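Local coordinates for protein KLLA0F20702p (Kluyveromyces lactis, PDB 5Y5A) that is an Est1-type telomerase subunit that probably helps recruit telomerase to telomeres by binding Cdc13, at residues E10-F15 with L82-K87. Numbering follows the deposited sequence.
Sequences ETFSGF and LDLTWK
With CG beside the backbone N rather than anti to it (chi1 -90°, well off a staggered -60°) and the ring roughly perpendicular to the CA-CB-CG plane, F12 of helix 7-21 lays a ring face on L84 of helix 78-105, whose own first torsion (-71°) sets CG anti to the carbonyl carbon. This is helix-helix packing in the all-helical N-terminal part of an Est1 protein, a family of the TPR clan. The helices come close here, the CA atoms of F12 and L84 being 6.4 Å apart, and the flat ring lies along the partner helix. L84 CB sits over the ring in a CH-pi contact, 3.6 Å from the centroid and 15° off the normal, displaced toward the rim. Leucine suits this place because its branch can continue along the same face, with L84 CD1 3.8 Å from F12 CD1. Phenylalanine suits position 12 because its flat, apolar ring can also take F15 CD2, one turn on, against the opposite face. I45 and M48 of helix 33-53 also touch F12. T85 brings a small polar group that can be buried because its hydroxyl is hydrogen-bonded to the backbone O of I81, a preceding turn of its own helix. No hydrogen bond joins the two segments; L84 O makes a close contact, 3.2 Å from F12 CD2, and T85 OG1 meets the ring's rim near its plane, 3.2 Å from F12 CE2.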
ATOM      1  N   GLU A  10     -24.680 -21.315   7.488  1.00106.93           N
ATOM      2  CA  GLU A  10     -24.898 -22.374   8.467  1.00109.14           C
ATOM      3  C   GLU A  10     -23.974 -23.557   8.226  1.00105.96           C
ATOM      4  O   GLU A  10     -23.561 -24.240   9.163  1.00108.96           O
ATOM      5  CB  GLU A  10     -26.352 -22.850   8.433  1.00119.21           C
ATOM      6  CG  GLU A  10     -27.370 -21.808   8.843  1.00125.32           C
ATOM      7  CD  GLU A  10     -28.781 -22.358   8.833  1.00134.22           C
ATOM      8  OE1 GLU A  10     -29.003 -23.404   8.190  1.00136.61           O
ATOM      9  OE2 GLU A  10     -29.665 -21.750   9.472  1.00139.28           O
ATOM     10  N   THR A  11     -23.663 -23.797   6.959  1.00 99.56           N
ATOM     11  CA  THR A  11     -22.846 -24.937   6.578  1.00 92.40           C
ATOM     12  C   THR A  11     -21.406 -24.766   7.051  1.00 86.88           C
ATOM     13  O   THR A  11     -20.799 -25.703   7.566  1.00 90.15           O
ATOM     14  CB  THR A  11     -22.862 -25.147   5.054  1.00 87.55           C
ATOM     15  OG1 THR A  11     -24.217 -25.248   4.600  1.00 92.19           O
ATOM     16  CG2 THR A  11     -22.106 -26.412   4.679  1.00 82.10           C
ATOM     17  N   PHE A  12     -20.866 -23.564   6.885  1.00 80.40           N
ATOM     18  CA  PHE A  12     -19.471 -23.315   7.230  1.00 80.03           C
ATOM     19  C   PHE A  12     -19.260 -23.201   8.730  1.00 88.68           C
ATOM     20  O   PHE A  12     -18.203 -23.567   9.242  1.00 91.82           O
ATOM     21  CB  PHE A  12     -18.962 -22.062   6.521  1.00 73.64           C
ATOM     22  CG  PHE A  12     -18.365 -22.349   5.182  1.00 72.32           C
ATOM     23  CD1 PHE A  12     -19.162 -22.410   4.052  1.00 71.37           C
ATOM     24  CD2 PHE A  12     -17.010 -22.598   5.057  1.00 72.16           C
ATOM     25  CE1 PHE A  12     -18.615 -22.695   2.816  1.00 71.66           C
ATOM     26  CE2 PHE A  12     -16.455 -22.882   3.824  1.00 74.90           C
ATOM     27  CZ  PHE A  12     -17.258 -22.930   2.702  1.00 73.81           C
ATOM     28  N   SER A  13     -20.267 -22.696   9.432  1.00 97.28           N
ATOM     29  CA  SER A  13     -20.235 -22.693  10.884  1.00 99.73           C
ATOM     30  C   SER A  13     -20.091 -24.127  11.384  1.00103.52           C
ATOM     31  O   SER A  13     -19.365 -24.397  12.342  1.00105.51           O
ATOM     32  CB  SER A  13     -21.496 -22.043  11.450  1.00107.55           C
ATOM     33  OG  SER A  13     -21.595 -22.260  12.846  1.00112.98           O
ATOM     34  N   GLY A  14     -20.776 -25.044  10.708  1.00102.19           N
ATOM     35  CA  GLY A  14     -20.709 -26.458  11.027  1.00 98.54           C
ATOM     36  C   GLY A  14     -19.339 -27.063  10.793  1.00 93.22           C
ATOM     37  O   GLY A  14     -18.912 -27.944  11.535  1.00 92.29           O
ATOM     38  N   PHE A  15     -18.649 -26.601   9.756  1.00 90.18           N
ATOM     39  CA  PHE A  15     -17.292 -27.062   9.496  1.00 85.98           C
ATOM     40  C   PHE A  15     -16.407 -26.685  10.666  1.00 83.89           C
ATOM     41  O   PHE A  15     -15.630 -27.500  11.166  1.00 82.70           O
ATOM     42  CB  PHE A  15     -16.735 -26.457   8.206  1.00 81.81           C
ATOM     43  CG  PHE A  15     -17.442 -26.915   6.968  1.00 78.99           C
ATOM     44  CD1 PHE A  15     -18.152 -28.097   6.960  1.00 77.85           C
ATOM     45  CD2 PHE A  15     -17.394 -26.159   5.811  1.00 77.13           C
ATOM     46  CE1 PHE A  15     -18.803 -28.518   5.822  1.00 81.03           C
ATOM     47  CE2 PHE A  15     -18.046 -26.578   4.670  1.00 75.21           C
ATOM     48  CZ  PHE A  15     -18.750 -27.755   4.676  1.00 76.10           C
ATOM     49  N   LEU A  82     -14.789 -18.879  -0.527  1.00 52.62           N
ATOM     50  CA  LEU A  82     -13.396 -18.877  -0.102  1.00 54.71           C
ATOM     51  C   LEU A  82     -13.187 -18.080   1.187  1.00 59.95           C
ATOM     52  O   LEU A  82     -12.308 -18.405   1.984  1.00 56.98           O
ATOM     53  CB  LEU A  82     -12.507 -18.320  -1.216  1.00 55.52           C
ATOM     54  CG  LEU A  82     -12.502 -19.134  -2.510  1.00 55.80           C
ATOM     55  CD1 LEU A  82     -11.840 -18.364  -3.638  1.00 56.88           C
ATOM     56  CD2 LEU A  82     -11.803 -20.474  -2.293  1.00 63.20           C
ATOM     57  N   ASP A  83     -13.984 -17.030   1.380  1.00 66.46           N
ATOM     58  CA  ASP A  83     -13.890 -16.216   2.594  1.00 59.34           C
ATOM     59  C   ASP A  83     -14.427 -16.994   3.797  1.00 56.81           C
ATOM     60  O   ASP A  83     -13.829 -16.983   4.868  1.00 60.02           O
ATOM     61  CB  ASP A  83     -14.644 -14.892   2.427  1.00 62.01           C
ATOM     62  CG  ASP A  83     -13.875 -13.874   1.588  1.00 63.00           C
ATOM     63  OD1 ASP A  83     -12.630 -13.947   1.528  1.00 64.42           O
ATOM     64  OD2 ASP A  83     -14.517 -12.988   0.989  1.00 63.88           O
ATOM     65  N   LEU A  84     -15.548 -17.684   3.617  1.00 53.71           N
ATOM     66  CA  LEU A  84     -16.070 -18.547   4.670  1.00 61.31           C
ATOM     67  C   LEU A  84     -15.123 -19.717   4.946  1.00 66.60           C
ATOM     68  O   LEU A  84     -15.106 -20.279   6.050  1.00 61.25           O
ATOM     69  CB  LEU A  84     -17.456 -19.075   4.297  1.00 62.42           C
ATOM     70  CG  LEU A  84     -18.606 -18.068   4.321  1.00 63.85           C
ATOM     71  CD1 LEU A  84     -19.884 -18.726   3.841  1.00 65.39           C
ATOM     72  CD2 LEU A  84     -18.792 -17.497   5.717  1.00 65.40           C
ATOM     73  N   THR A  85     -14.346 -20.087   3.933  1.00 68.03           N
ATOM     74  CA  THR A  85     -13.389 -21.175   4.064  1.00 69.41           C
ATOM     75  C   THR A  85     -12.225 -20.763   4.958  1.00 65.35           C
ATOM     76  O   THR A  85     -11.827 -21.496   5.866  1.00 61.32           O
ATOM     77  CB  THR A  85     -12.852 -21.616   2.697  1.00 63.90           C
ATOM     78  OG1 THR A  85     -13.925 -22.172   1.922  1.00 59.54           O
ATOM     79  CG2 THR A  85     -11.762 -22.657   2.878  1.00 61.26           C
ATOM     80  N   TRP A  86     -11.686 -19.581   4.694  1.00 60.04           N
ATOM     81  CA  TRP A  86     -10.620 -19.039   5.519  1.00 62.39           C
ATOM     82  C   TRP A  86     -11.082 -18.858   6.954  1.00 61.69           C
ATOM     83  O   TRP A  86     -10.455 -19.356   7.883  1.00 66.31           O
ATOM     84  CB  TRP A  86     -10.132 -17.703   4.965  1.00 63.96           C
ATOM     85  CG  TRP A  86      -9.128 -17.071   5.858  1.00 65.51           C
ATOM     86  CD1 TRP A  86      -9.303 -15.970   6.642  1.00 60.58           C
ATOM     87  CD2 TRP A  86      -7.786 -17.525   6.085  1.00 63.04           C
ATOM     88  NE1 TRP A  86      -8.147 -15.702   7.338  1.00 62.57           N
ATOM     89  CE2 TRP A  86      -7.205 -16.638   7.015  1.00 59.03           C
ATOM     90  CE3 TRP A  86      -7.024 -18.587   5.592  1.00 60.11           C
ATOM     91  CZ2 TRP A  86      -5.890 -16.785   7.455  1.00 57.92           C
ATOM     92  CZ3 TRP A  86      -5.722 -18.730   6.033  1.00 56.61           C
ATOM     93  CH2 TRP A  86      -5.168 -17.836   6.954  1.00 58.52           C
ATOM     94  N   LYS A  87     -12.202 -18.159   7.115  1.00 64.44           N
ATOM     95  CA  LYS A  87     -12.719 -17.784   8.427  1.00 64.02           C
ATOM     96  C   LYS A  87     -13.094 -18.967   9.312  1.00 69.60           C
ATOM     97  O   LYS A  87     -12.777 -18.979  10.499  1.00 74.83           O
ATOM     98  CB  LYS A  87     -13.938 -16.877   8.261  1.00 62.96           C
ATOM     99  CG  LYS A  87     -14.495 -16.331   9.561  1.00 66.90           C
ATOM    100  CD  LYS A  87     -15.718 -15.480   9.289  1.00 76.57           C
ATOM    101  CE  LYS A  87     -16.350 -14.983  10.573  1.00 86.87           C
ATOM    102  NZ  LYS A  87     -17.606 -14.225  10.305  1.00 92.97           N
TER